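Local coordinates for helicase of the snf2/rad54 family (Sulfolobus solfataricus, PDB 1Z5Z), which probably works as an ATP-driven double-stranded DNA motor, of which this crystallised piece is the C-terminal, RecA-like half with its associated helices, at residues A[117-122]-A[126-131]; A[168-173]-A[179-184]; A[35-40]-A[223-228]; A[70-75]-A[247-252]. One frame throughout, in Å; residues are numbered along the deposited sequence.

From the N terminus, the chain opens interaction 3 at residues 35-40, where the edge strand 29-35 gives way to helix 39-55, and then opens interaction 4 at residues 70-75 on helix 61-78. Inside both of these long loops, two local contacts follow in series. Interaction 1 folds helix 122-136 back on strand 115-119, and interaction 2 brings the loop at 179-184 over the neighbouring strand 167-171. Interaction 3 closes at 223-228, before interaction 4 closes at 247-252, so these two loops cross. Interactions 1 and 2 pack a helix and a loop against neighbouring strands of the parallel sheet, interaction 3 joins its edge to the helices, and interaction 4 lies among the helices.

Interaction 1: residues A[117-122]-A[126-131]; sequences IFTQFV and KIIRNI
Ile117 and Ile128 meet through aliphatic branches alone; the ring of Phe121 stands apart from their contact, at the strand-to-helix turn, with Gln120 CG over the centre of one face, 3.6 Å above the ring plane. Leu73 of helix 61-78 also touches this ring. The setting is a beta-alpha unit of a RecA-like domain: strand 115-119 of the parallel sheet passes through Gln120 and the N-cap residue Phe121 straight into helix 122-136, which packs back on the sheet. Ile117 sends CG2 to Ile128 CD1 (4.0 Å) while its CD1 lies against Ile128 CG2 (4.1 Å), a reciprocal fit of long branch to short. Thr119 CG2 approaches the same methyl, Ile128 CD1, at 4.4 Å. The hydroxyl of Thr119 stands anti to its own nitrogen (chi1 167°) and accepts from Phe121 N at 3.1 Å, nearly straight at 174°, which makes an ST turn tying the strand end to the helix start; Asp191 OD1, just past strand 186-189, is a second hydrogen-bonding partner. In the first helical turn Lys126 N donates to Val122 O over 3.1 Å. The extended lysine chain leaves past that same carbonyl, with Lys126 CG 3.6 Å from Val122 O.

Interaction 2: residues A[168-173]-A[179-184]; sequences IVLSVK and INLTSA
Leu170 and Ile179 form the tight end of this contact. Their side chains cross at about a right angle, and Leu170 CD2 comes within 3.3 Å of Ile179 CG2, closer than methyl groups usually pack. Leu170 also has its second torsion away from a staggered position (chi2 94°), which is consistent with local strain. Next to this pair Leu181 rests its CD1 against two residues of strand 167-171. This methyl meets Ile168 CG2 at 3.8 Å and Leu170 CD1 at 4.0 Å, in both cases tip to tip, so one branch serves two neighbours. Ile168 turns its CG1 anti to the nitrogen (chi1 -176°), and its CD1 reaches the same Leu181 CD1 at 4.2 Å. Apolar carbons thus make all the close approaches between the two segments.

The outer side is looser. Asn180 and Thr182 lie on the solvent side of the loop, and Ile179 itself is only partly covered. From Leu181 to Ala184 the chain makes a type I turn, in which Ala184 N bonds back to Leu181 O. Helix 149-161 covers part of both segments: Ile155 and Phe159 pack on Ile168, Ile156 on Ile179, and Gln160 holds both Thr182 OG1 and Ser183 OG.

A sheet strand running into a glycine-rich loop and then an Asn-Leu-Thr segment matches motif V of superfamily 2 helicases, which in relatives of the Snf2 family helps couple DNA binding to ATP hydrolysis.

Interaction 3: residues A[35-40]-A[223-228]; sequences CNLTPE and VGTLEE
Leu37 and Thr225 are brought together by their first torsions: in Leu37 CG stands opposite the carbonyl carbon (chi1 -71°), and in Thr225 the methyl takes that place while OG1 lies between N and C (chi1 67°). The two chains then meet tip to tip, Leu37 CD1 to Thr225 CG2 at 3.8 Å. The same rotation lets Thr225 OG1 act as N-cap of helix 226-236, accepting from Glu227 N at 3.1 Å and bonding also to Ser222 O. Replacing Thr225 by an alanine would probably leave Glu227 N without its cap and open a gap at the tip of Leu37.

The backbones here continue the pairing of strands 29-35 and 216-222, parallel neighbours at one edge of the sheet. Val223 N donates to Cys35 O (2.9 Å, 167°). One step on the strands part, and a water takes over, accepting from Leu37 N at 2.9 Å and donating to Val223 O at 2.6 Å. Asn36 runs alongside Val223, with OD1 3.6 Å from Val223 CB. Farther along the same segment, Glu228 OE2 receives Gly224 N at 2.8 Å from above the carboxylate plane.

Interaction 4: residues A[70-75]-A[247-252]; sequences STLLKL and SGDSWI
Leu72 points one methyl, CD2, into the angle between Ile252 and Asp249. It meets Ile252 CG2 at 3.8 Å, the two branched chains crossing at a slant, and Asp249 OD1 at 4.1 Å, the leucine and the aspartate coming from opposite directions. The second is only a van der Waals approach; the charge of Asp249 finds its partner in Lys76 NZ, which forms a salt bridge with OD1 from one turn farther along helix 61-78. That bridge probably holds the carboxylate over the leucine methyl. With CG1 of Ile252 beside the nitrogen (chi1 -65°), CG2 falls anti to it, and this branch faces Leu72.

Around this first shell, Ile264 of helix 257-264 also packs on Leu72, while Leu260 and Ile230 touch Ile252. Asp249 is set in place by a type II' turn from Ser247 to Ser250, with Gly248 at the positive phi (57°) of its second position. The turn leads into the short, weakly bonded helix near 250-252. On the adjoining flank of helix 61-78, Thr71 OG1 is hydrogen-bonded to Glu48 OE2, and Leu75 packs on Tyr45 and Val49, which ties the helix to helix 39-55. The result is the packing of helix 61-78 against a turn and the short helix after it, in a helical cluster beside the RecA-like sheet, probably the helical region that Snf2-family motors add to their second lobe.

Interaction 1: residues A[117-122]-A[126-131]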
loop_
_atom_site.group_PDB
_atom_site.type_symbol
_atom_site.label_atom_id
_atom_site.label_comp_id
_atom_site.label_asym_id
_atom_site.label_seq_id
_atom_site.Cartn_x
_atom_site.Cartn_y
_atom_site.Cartn_z
ATOM N N ILE A 117 -2.036 -10.925 1.261
ATOM C CA ILE A 117 -1.920 -9.480 1.450
ATOM C C ILE A 117 -0.651 -8.975 0.709
ATOM O O ILE A 117 0.451 -9.462 0.958
ATOM C CB ILE A 117 -1.812 -9.116 2.954
ATOM C CG1 ILE A 117 -3.025 -9.691 3.723
ATOM C CG2 ILE A 117 -1.711 -7.566 3.090
ATOM C CD1 ILE A 117 -2.845 -9.786 5.281
ATOM N N PHE A 118 -0.822 -8.009 -0.189
ATOM C CA PHE A 118 0.284 -7.487 -0.994
ATOM C C PHE A 118 0.654 -6.091 -0.560
ATOM O O PHE A 118 -0.228 -5.312 -0.210
ATOM C CB PHE A 118 -0.120 -7.366 -2.495
ATOM C CG PHE A 118 -0.247 -8.700 -3.244
ATOM C CD1 PHE A 118 -1.383 -9.483 -3.124
ATOM C CD2 PHE A 118 0.775 -9.133 -4.085
ATOM C CE1 PHE A 118 -1.515 -10.715 -3.853
ATOM C CE2 PHE A 118 0.675 -10.331 -4.803
ATOM C CZ PHE A 118 -0.481 -11.128 -4.687
ATOM N N THR A 119 1.945 -5.761 -0.601
ATOM C CA THR A 119 2.394 -4.401 -0.319
ATOM C C THR A 119 3.637 -4.155 -1.181
ATOM O O THR A 119 4.306 -5.102 -1.598
ATOM C CB THR A 119 2.755 -4.158 1.183
ATOM O OG1 THR A 119 3.460 -2.927 1.279
ATOM C CG2 THR A 119 3.661 -5.253 1.755
ATOM N N GLN A 120 3.939 -2.892 -1.476
ATOM C CA GLN A 120 5.102 -2.573 -2.319
ATOM C C GLN A 120 6.351 -2.421 -1.462
ATOM O O GLN A 120 7.441 -2.236 -2.007
ATOM C CB GLN A 120 4.879 -1.242 -3.055
ATOM C CG GLN A 120 4.773 -0.021 -2.135
ATOM C CD GLN A 120 4.187 1.184 -2.867
ATOM O OE1 GLN A 120 2.965 1.401 -2.879
ATOM N NE2 GLN A 120 5.037 1.957 -3.478
ATOM N N PHE A 121 6.197 -2.450 -0.130
ATOM C CA PHE A 121 7.361 -2.282 0.761
ATOM C C PHE A 121 7.717 -3.536 1.570
ATOM O O PHE A 121 6.878 -4.075 2.319
ATOM C CB PHE A 121 7.105 -1.161 1.772
ATOM C CG PHE A 121 6.828 0.201 1.154
ATOM C CD1 PHE A 121 5.617 0.829 1.384
ATOM C CD2 PHE A 121 7.806 0.872 0.396
ATOM C CE1 PHE A 121 5.341 2.110 0.882
ATOM C CE2 PHE A 121 7.534 2.178 -0.110
ATOM C CZ PHE A 121 6.292 2.787 0.138
ATOM N N VAL A 122 8.959 -3.990 1.458
ATOM C CA VAL A 122 9.371 -5.160 2.205
ATOM C C VAL A 122 9.141 -4.906 3.700
ATOM O O VAL A 122 8.739 -5.820 4.434
ATOM C CB VAL A 122 10.900 -5.482 2.016
ATOM C CG1 VAL A 122 11.278 -6.601 2.919
ATOM C CG2 VAL A 122 11.241 -5.865 0.568
ATOM N N LYS A 126 6.855 -7.077 6.536
ATOM C CA LYS A 126 7.283 -7.666 7.809
ATOM C C LYS A 126 6.385 -7.233 8.966
ATOM O O LYS A 126 6.055 -8.039 9.840
ATOM C CB LYS A 126 8.727 -7.273 8.108
ATOM C CG LYS A 126 9.719 -7.950 7.214
ATOM C CD LYS A 126 11.098 -7.348 7.407
ATOM C CE LYS A 126 12.150 -8.316 6.915
ATOM N NZ LYS A 126 13.520 -7.759 7.031
ATOM N N ILE A 127 5.996 -5.962 8.986
ATOM C CA ILE A 127 5.117 -5.465 10.040
ATOM C C ILE A 127 3.777 -6.234 10.000
ATOM O O ILE A 127 3.286 -6.740 11.018
ATOM C CB ILE A 127 4.878 -3.936 9.875
ATOM C CG1 ILE A 127 6.113 -3.166 10.376
ATOM C CG2 ILE A 127 3.604 -3.509 10.619
ATOM C CD1 ILE A 127 6.111 -1.693 10.006
ATOM N N ILE A 128 3.202 -6.346 8.813
ATOM C CA ILE A 128 1.944 -7.056 8.655
ATOM C C ILE A 128 2.071 -8.489 9.145
ATOM O O ILE A 128 1.231 -8.977 9.922
ATOM C CB ILE A 128 1.541 -7.089 7.197
ATOM C CG1 ILE A 128 1.145 -5.675 6.764
ATOM C CG2 ILE A 128 0.372 -8.019 6.999
ATOM C CD1 ILE A 128 0.990 -5.542 5.249
ATOM N N ARG A 129 3.137 -9.141 8.697
ATOM C CA ARG A 129 3.416 -10.526 9.039
ATOM C C ARG A 129 3.565 -10.662 10.588
ATOM O O ARG A 129 2.992 -11.572 11.206
ATOM C CB ARG A 129 4.696 -10.942 8.304
ATOM C CG ARG A 129 4.866 -12.427 8.086
ATOM C CD ARG A 129 5.743 -13.073 9.122
ATOM N NE ARG A 129 7.166 -12.880 8.829
ATOM C CZ ARG A 129 7.880 -11.932 9.406
ATOM N NH1 ARG A 129 7.284 -11.148 10.272
ATOM N NH2 ARG A 129 9.158 -11.750 9.110
ATOM N N ASN A 130 4.306 -9.747 11.208
ATOM C CA ASN A 130 4.520 -9.773 12.674
ATOM C C ASN A 130 3.211 -9.600 13.421
ATOM O O ASN A 130 2.895 -10.342 14.328
ATOM C CB ASN A 130 5.481 -8.653 13.092
ATOM C CG ASN A 130 6.889 -8.841 12.506
ATOM O OD1 ASN A 130 7.243 -9.931 12.128
ATOM N ND2 ASN A 130 7.683 -7.774 12.450
ATOM N N ILE A 131 2.451 -8.588 13.050
ATOM C CA ILE A 131 1.185 -8.350 13.699
ATOM C C ILE A 131 0.253 -9.562 13.620
ATOM O O ILE A 131 -0.330 -9.969 14.643
ATOM C CB ILE A 131 0.494 -7.142 13.069
ATOM C CG1 ILE A 131 1.203 -5.876 13.528
ATOM C CG2 ILE A 131 -0.984 -7.197 13.351
ATOM C CD1 ILE A 131 0.780 -4.610 12.827
#

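Interaction 2: residues A[168-173]-A[179-184]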
loop_
_atom_site.group_PDB
_atom_site.type_symbol
_atom_site.label_atom_id
_atom_site.label_comp_id
_atom_site.label_asym_id
_atom_site.label_seq_id
_atom_site.Cartn_x
_atom_site.Cartn_y
_atom_site.Cartn_z
ATOM N N ILE A 168 -0.688 -15.383 3.652
ATOM C CA ILE A 168 0.582 -15.219 2.944
ATOM C C ILE A 168 0.758 -13.721 2.729
ATOM O O ILE A 168 -0.185 -13.036 2.362
ATOM C CB ILE A 168 0.657 -15.986 1.594
ATOM C CG1 ILE A 168 2.066 -15.813 1.010
ATOM C CG2 ILE A 168 -0.450 -15.523 0.606
ATOM C CD1 ILE A 168 2.471 -16.949 0.055
ATOM N N VAL A 169 1.950 -13.192 2.992
ATOM C CA VAL A 169 2.189 -11.764 2.797
ATOM C C VAL A 169 3.217 -11.681 1.679
ATOM O O VAL A 169 4.140 -12.501 1.607
ATOM C CB VAL A 169 2.703 -11.064 4.103
ATOM C CG1 VAL A 169 3.089 -9.643 3.799
ATOM C CG2 VAL A 169 1.606 -11.054 5.189
ATOM N N LEU A 170 3.004 -10.741 0.768
ATOM C CA LEU A 170 3.910 -10.574 -0.372
ATOM C C LEU A 170 4.318 -9.127 -0.524
ATOM O O LEU A 170 3.481 -8.224 -0.504
ATOM C CB LEU A 170 3.218 -10.988 -1.675
ATOM C CG LEU A 170 2.679 -12.429 -1.735
ATOM C CD1 LEU A 170 1.179 -12.495 -1.320
ATOM C CD2 LEU A 170 2.851 -12.893 -3.139
ATOM N N SER A 171 5.608 -8.890 -0.657
ATOM C CA SER A 171 6.024 -7.531 -0.864
ATOM C C SER A 171 6.586 -7.577 -2.258
ATOM O O SER A 171 7.476 -8.383 -2.536
ATOM C CB SER A 171 7.098 -7.125 0.139
ATOM O OG SER A 171 8.370 -7.518 -0.330
ATOM N N VAL A 172 6.006 -6.786 -3.151
ATOM C CA VAL A 172 6.464 -6.712 -4.538
ATOM C C VAL A 172 7.054 -5.318 -4.713
ATOM O O VAL A 172 6.318 -4.325 -4.730
ATOM C CB VAL A 172 5.278 -6.908 -5.536
ATOM C CG1 VAL A 172 5.817 -6.942 -6.973
ATOM C CG2 VAL A 172 4.498 -8.214 -5.202
ATOM N N LYS A 173 8.374 -5.237 -4.807
ATOM C CA LYS A 173 9.057 -3.948 -4.975
ATOM C C LYS A 173 8.798 -3.405 -6.368
ATOM O O LYS A 173 8.255 -4.104 -7.205
ATOM C CB LYS A 173 10.575 -4.098 -4.780
ATOM C CG LYS A 173 11.058 -4.159 -3.321
ATOM C CD LYS A 173 12.562 -4.428 -3.312
ATOM N N ILE A 179 2.156 -12.270 -8.542
ATOM C CA ILE A 179 1.997 -13.722 -8.639
ATOM C C ILE A 179 0.492 -13.989 -8.548
ATOM O O ILE A 179 -0.255 -13.197 -7.975
ATOM C CB ILE A 179 2.727 -14.421 -7.483
ATOM C CG1 ILE A 179 2.640 -15.927 -7.614
ATOM C CG2 ILE A 179 2.086 -14.029 -6.156
ATOM C CD1 ILE A 179 3.706 -16.638 -6.780
ATOM N N ASN A 180 0.044 -15.099 -9.105
ATOM C CA ASN A 180 -1.373 -15.426 -9.080
ATOM C C ASN A 180 -1.580 -16.647 -8.194
ATOM O O ASN A 180 -1.465 -17.777 -8.648
ATOM C CB ASN A 180 -1.877 -15.663 -10.527
ATOM C CG ASN A 180 -3.311 -16.166 -10.577
ATOM O OD1 ASN A 180 -4.100 -15.887 -9.685
ATOM N ND2 ASN A 180 -3.651 -16.907 -11.628
ATOM N N LEU A 181 -1.875 -16.406 -6.916
ATOM C CA LEU A 181 -2.059 -17.491 -5.955
ATOM C C LEU A 181 -3.524 -17.918 -5.997
ATOM O O LEU A 181 -4.341 -17.347 -5.301
ATOM C CB LEU A 181 -1.666 -17.010 -4.549
ATOM C CG LEU A 181 -0.163 -16.723 -4.399
ATOM C CD1 LEU A 181 0.099 -15.869 -3.176
ATOM C CD2 LEU A 181 0.597 -18.055 -4.344
ATOM N N THR A 182 -3.834 -18.920 -6.817
ATOM C CA THR A 182 -5.211 -19.388 -6.985
ATOM C C THR A 182 -5.895 -19.932 -5.734
ATOM O O THR A 182 -7.129 -19.990 -5.670
ATOM C CB THR A 182 -5.290 -20.457 -8.078
ATOM O OG1 THR A 182 -4.291 -21.436 -7.826
ATOM C CG2 THR A 182 -5.032 -19.839 -9.456
ATOM N N SER A 183 -5.129 -20.342 -4.734
ATOM C CA SER A 183 -5.795 -20.835 -3.541
ATOM C C SER A 183 -6.307 -19.732 -2.645
ATOM O O SER A 183 -7.076 -20.020 -1.744
ATOM C CB SER A 183 -4.886 -21.764 -2.759
ATOM O OG SER A 183 -4.504 -22.837 -3.603
ATOM N N ALA A 184 -5.919 -18.471 -2.879
ATOM C CA ALA A 184 -6.436 -17.390 -2.047
ATOM C C ALA A 184 -7.913 -17.072 -2.396
ATOM O O ALA A 184 -8.291 -16.971 -3.567
ATOM C CB ALA A 184 -5.568 -16.123 -2.212
#

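Interaction 3: residues A[35-40]-A[223-228]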
loop_
_atom_site.group_PDB
_atom_site.type_symbol
_atom_site.label_atom_id
_atom_site.label_comp_id
_atom_site.label_asym_id
_atom_site.label_seq_id
_atom_site.Cartn_x
_atom_site.Cartn_y
_atom_site.Cartn_z
ATOM N N CYS A 35 -9.941 4.013 4.360
ATOM C CA CYS A 35 -9.417 3.979 5.697
ATOM C C CYS A 35 -8.920 5.351 6.062
ATOM O O CYS A 35 -8.101 5.933 5.354
ATOM C CB CYS A 35 -8.235 2.996 5.782
ATOM S SG CYS A 35 -8.441 1.377 5.002
ATOM N N ASN A 36 -9.407 5.850 7.192
ATOM C CA ASN A 36 -9.025 7.148 7.706
ATOM C C ASN A 36 -7.655 7.013 8.367
ATOM O O ASN A 36 -7.350 5.995 8.987
ATOM C CB ASN A 36 -10.049 7.624 8.761
ATOM C CG ASN A 36 -11.458 7.752 8.189
ATOM O OD1 ASN A 36 -11.704 8.571 7.293
ATOM N ND2 ASN A 36 -12.377 6.924 8.674
ATOM N N LEU A 37 -6.840 8.045 8.217
ATOM C CA LEU A 37 -5.536 8.076 8.841
ATOM C C LEU A 37 -5.790 8.348 10.329
ATOM O O LEU A 37 -6.805 8.945 10.701
ATOM C CB LEU A 37 -4.732 9.246 8.291
ATOM C CG LEU A 37 -4.225 9.160 6.856
ATOM C CD1 LEU A 37 -3.567 10.481 6.503
ATOM C CD2 LEU A 37 -3.224 7.975 6.751
ATOM N N THR A 38 -4.857 7.916 11.159
ATOM C CA THR A 38 -4.917 8.164 12.584
ATOM C C THR A 38 -4.374 9.599 12.758
ATOM O O THR A 38 -3.671 10.112 11.889
ATOM C CB THR A 38 -3.927 7.282 13.320
ATOM O OG1 THR A 38 -2.627 7.570 12.800
ATOM C CG2 THR A 38 -4.254 5.780 13.155
ATOM N N PRO A 39 -4.681 10.254 13.883
ATOM C CA PRO A 39 -4.177 11.613 14.106
ATOM C C PRO A 39 -2.649 11.694 13.899
ATOM O O PRO A 39 -2.141 12.642 13.275
ATOM C CB PRO A 39 -4.572 11.889 15.558
ATOM C CG PRO A 39 -5.843 11.185 15.690
ATOM C CD PRO A 39 -5.617 9.856 14.956
ATOM N N GLU A 40 -1.917 10.709 14.424
ATOM C CA GLU A 40 -0.475 10.695 14.272
ATOM C C GLU A 40 -0.158 10.703 12.752
ATOM O O GLU A 40 0.589 11.561 12.269
ATOM C CB GLU A 40 0.127 9.464 14.970
ATOM C CG GLU A 40 1.680 9.308 14.809
ATOM C CD GLU A 40 2.249 7.977 15.366
ATOM O OE1 GLU A 40 1.488 6.999 15.527
ATOM O OE2 GLU A 40 3.475 7.885 15.615
ATOM N N VAL A 223 -8.112 7.803 3.104
ATOM C CA VAL A 223 -9.057 8.903 2.908
ATOM C C VAL A 223 -8.392 10.253 2.893
ATOM O O VAL A 223 -7.626 10.593 3.794
ATOM C CB VAL A 223 -10.187 8.893 3.999
ATOM C CG1 VAL A 223 -11.069 10.148 3.853
ATOM C CG2 VAL A 223 -11.053 7.609 3.840
ATOM N N GLY A 224 -8.670 10.997 1.823
ATOM C CA GLY A 224 -8.146 12.345 1.664
ATOM C C GLY A 224 -6.663 12.482 1.337
ATOM O O GLY A 224 -6.092 13.565 1.503
ATOM N N THR A 225 -6.036 11.412 0.853
ATOM C CA THR A 225 -4.607 11.490 0.549
ATOM C C THR A 225 -4.377 11.258 -0.903
ATOM O O THR A 225 -5.335 11.036 -1.658
ATOM C CB THR A 225 -3.838 10.417 1.286
ATOM O OG1 THR A 225 -4.240 9.157 0.758
ATOM C CG2 THR A 225 -4.149 10.462 2.765
ATOM N N LEU A 226 -3.099 11.258 -1.290
ATOM C CA LEU A 226 -2.753 11.037 -2.684
ATOM C C LEU A 226 -3.271 9.680 -3.111
ATOM O O LEU A 226 -3.475 9.485 -4.316
ATOM C CB LEU A 226 -1.206 11.087 -2.923
ATOM C CG LEU A 226 -0.362 9.888 -2.471
ATOM C CD1 LEU A 226 1.055 10.080 -2.958
ATOM C CD2 LEU A 226 -0.351 9.746 -0.952
ATOM N N GLU A 227 -3.471 8.738 -2.171
ATOM C CA GLU A 227 -3.968 7.430 -2.623
ATOM C C GLU A 227 -5.396 7.597 -3.176
ATOM O O GLU A 227 -5.783 6.995 -4.191
ATOM C CB GLU A 227 -3.989 6.430 -1.471
ATOM C CG GLU A 227 -2.597 6.059 -0.931
ATOM C CD GLU A 227 -2.664 4.953 0.111
ATOM O OE1 GLU A 227 -1.788 4.046 0.117
ATOM O OE2 GLU A 227 -3.588 4.998 0.942
ATOM N N GLU A 228 -6.197 8.411 -2.495
ATOM C CA GLU A 228 -7.553 8.636 -2.960
ATOM C C GLU A 228 -7.563 9.397 -4.288
ATOM O O GLU A 228 -8.330 9.043 -5.184
ATOM C CB GLU A 228 -8.360 9.439 -1.936
ATOM C CG GLU A 228 -9.837 9.526 -2.340
ATOM C CD GLU A 228 -10.711 9.756 -1.141
ATOM O OE1 GLU A 228 -11.738 9.054 -1.027
ATOM O OE2 GLU A 228 -10.357 10.616 -0.318
HETATM O O HOH W 1 -7.650 10.121 6.375
#

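Interaction 4: residues A[70-75]-A[247-252]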
loop_
_atom_site.group_PDB
_atom_site.type_symbol
_atom_site.label_atom_id
_atom_site.label_comp_id
_atom_site.label_asym_id
_atom_site.label_seq_id
_atom_site.Cartn_x
_atom_site.Cartn_y
_atom_site.Cartn_z
ATOM N N SER A 70 11.154 11.888 -3.471
ATOM C CA SER A 70 11.357 11.619 -2.055
ATOM C C SER A 70 10.089 11.896 -1.248
ATOM O O SER A 70 9.743 11.127 -0.343
ATOM C CB SER A 70 12.483 12.479 -1.500
ATOM O OG SER A 70 13.704 12.061 -2.072
ATOM N N THR A 71 9.392 12.991 -1.544
ATOM C CA THR A 71 8.184 13.252 -0.781
ATOM C C THR A 71 7.173 12.127 -1.045
ATOM O O THR A 71 6.617 11.580 -0.112
ATOM C CB THR A 71 7.566 14.629 -1.115
ATOM O OG1 THR A 71 8.488 15.655 -0.739
ATOM C CG2 THR A 71 6.268 14.864 -0.297
ATOM N N LEU A 72 6.941 11.776 -2.298
ATOM C CA LEU A 72 5.991 10.715 -2.636
ATOM C C LEU A 72 6.273 9.440 -1.847
ATOM O O LEU A 72 5.373 8.789 -1.301
ATOM C CB LEU A 72 6.063 10.432 -4.130
ATOM C CG LEU A 72 4.979 11.111 -4.966
ATOM C CD1 LEU A 72 4.536 12.429 -4.316
ATOM C CD2 LEU A 72 5.474 11.288 -6.377
ATOM N N LEU A 73 7.550 9.104 -1.743
ATOM C CA LEU A 73 7.950 7.915 -1.023
ATOM C C LEU A 73 7.552 8.011 0.442
ATOM O O LEU A 73 6.965 7.073 1.004
ATOM C CB LEU A 73 9.468 7.727 -1.126
ATOM C CG LEU A 73 10.063 6.545 -0.353
ATOM C CD1 LEU A 73 9.421 5.245 -0.827
ATOM C CD2 LEU A 73 11.602 6.496 -0.557
ATOM N N LYS A 74 7.906 9.118 1.095
ATOM C CA LYS A 74 7.558 9.243 2.497
ATOM C C LYS A 74 6.041 9.215 2.750
ATOM O O LYS A 74 5.588 8.610 3.720
ATOM C CB LYS A 74 8.153 10.506 3.103
ATOM C CG LYS A 74 9.630 10.392 3.500
ATOM C CD LYS A 74 10.014 11.716 4.177
ATOM C CE LYS A 74 11.409 11.726 4.750
ATOM N NZ LYS A 74 11.731 13.134 5.138
ATOM N N LEU A 75 5.276 9.890 1.909
ATOM C CA LEU A 75 3.828 9.905 2.056
ATOM C C LEU A 75 3.241 8.477 1.897
ATOM O O LEU A 75 2.336 8.087 2.631
ATOM C CB LEU A 75 3.193 10.832 1.028
ATOM C CG LEU A 75 3.606 12.317 1.075
ATOM C CD1 LEU A 75 2.992 13.009 -0.128
ATOM C CD2 LEU A 75 3.150 12.980 2.377
ATOM N N SER A 247 4.513 4.378 -17.657
ATOM C CA SER A 247 5.682 4.928 -17.006
ATOM C C SER A 247 5.586 5.350 -15.532
ATOM O O SER A 247 6.322 6.216 -15.067
ATOM C CB SER A 247 6.224 6.112 -17.827
ATOM O OG SER A 247 7.536 5.821 -18.274
ATOM N N GLY A 248 4.672 4.749 -14.797
ATOM C CA GLY A 248 4.532 5.031 -13.375
ATOM C C GLY A 248 4.288 6.447 -12.889
ATOM O O GLY A 248 3.595 7.223 -13.543
ATOM N N ASP A 249 4.850 6.771 -11.721
ATOM C CA ASP A 249 4.696 8.083 -11.085
ATOM C C ASP A 249 5.287 9.204 -11.909
ATOM O O ASP A 249 5.118 10.374 -11.581
ATOM C CB ASP A 249 5.361 8.084 -9.690
ATOM C CG ASP A 249 4.538 7.332 -8.630
ATOM O OD1 ASP A 249 4.924 7.368 -7.431
ATOM O OD2 ASP A 249 3.507 6.705 -8.997
ATOM N N SER A 250 5.991 8.840 -12.971
ATOM C CA SER A 250 6.625 9.819 -13.839
ATOM C C SER A 250 5.742 11.057 -14.090
ATOM O O SER A 250 6.162 12.207 -13.858
ATOM C CB SER A 250 6.996 9.158 -15.167
ATOM O OG SER A 250 7.233 10.124 -16.178
ATOM N N TRP A 251 4.513 10.824 -14.541
ATOM C CA TRP A 251 3.595 11.925 -14.815
ATOM C C TRP A 251 3.433 12.844 -13.608
ATOM O O TRP A 251 3.253 14.054 -13.779
ATOM C CB TRP A 251 2.227 11.394 -15.225
ATOM C CG TRP A 251 1.523 10.630 -14.144
ATOM C CD1 TRP A 251 1.725 9.325 -13.788
ATOM C CD2 TRP A 251 0.508 11.129 -13.267
ATOM N NE1 TRP A 251 0.889 8.978 -12.752
ATOM C CE2 TRP A 251 0.128 10.067 -12.415
ATOM C CE3 TRP A 251 -0.128 12.367 -13.128
ATOM C CZ2 TRP A 251 -0.841 10.213 -11.430
ATOM C CZ3 TRP A 251 -1.094 12.509 -12.147
ATOM C CH2 TRP A 251 -1.445 11.434 -11.317
ATOM N N ILE A 252 3.503 12.281 -12.401
ATOM C CA ILE A 252 3.354 13.091 -11.187
ATOM C C ILE A 252 4.528 14.043 -10.960
ATOM O O ILE A 252 4.331 15.181 -10.533
ATOM C CB ILE A 252 3.215 12.235 -9.898
ATOM C CG1 ILE A 252 1.921 11.416 -9.914
ATOM C CG2 ILE A 252 3.162 13.146 -8.680
ATOM C CD1 ILE A 252 1.666 10.692 -8.587
#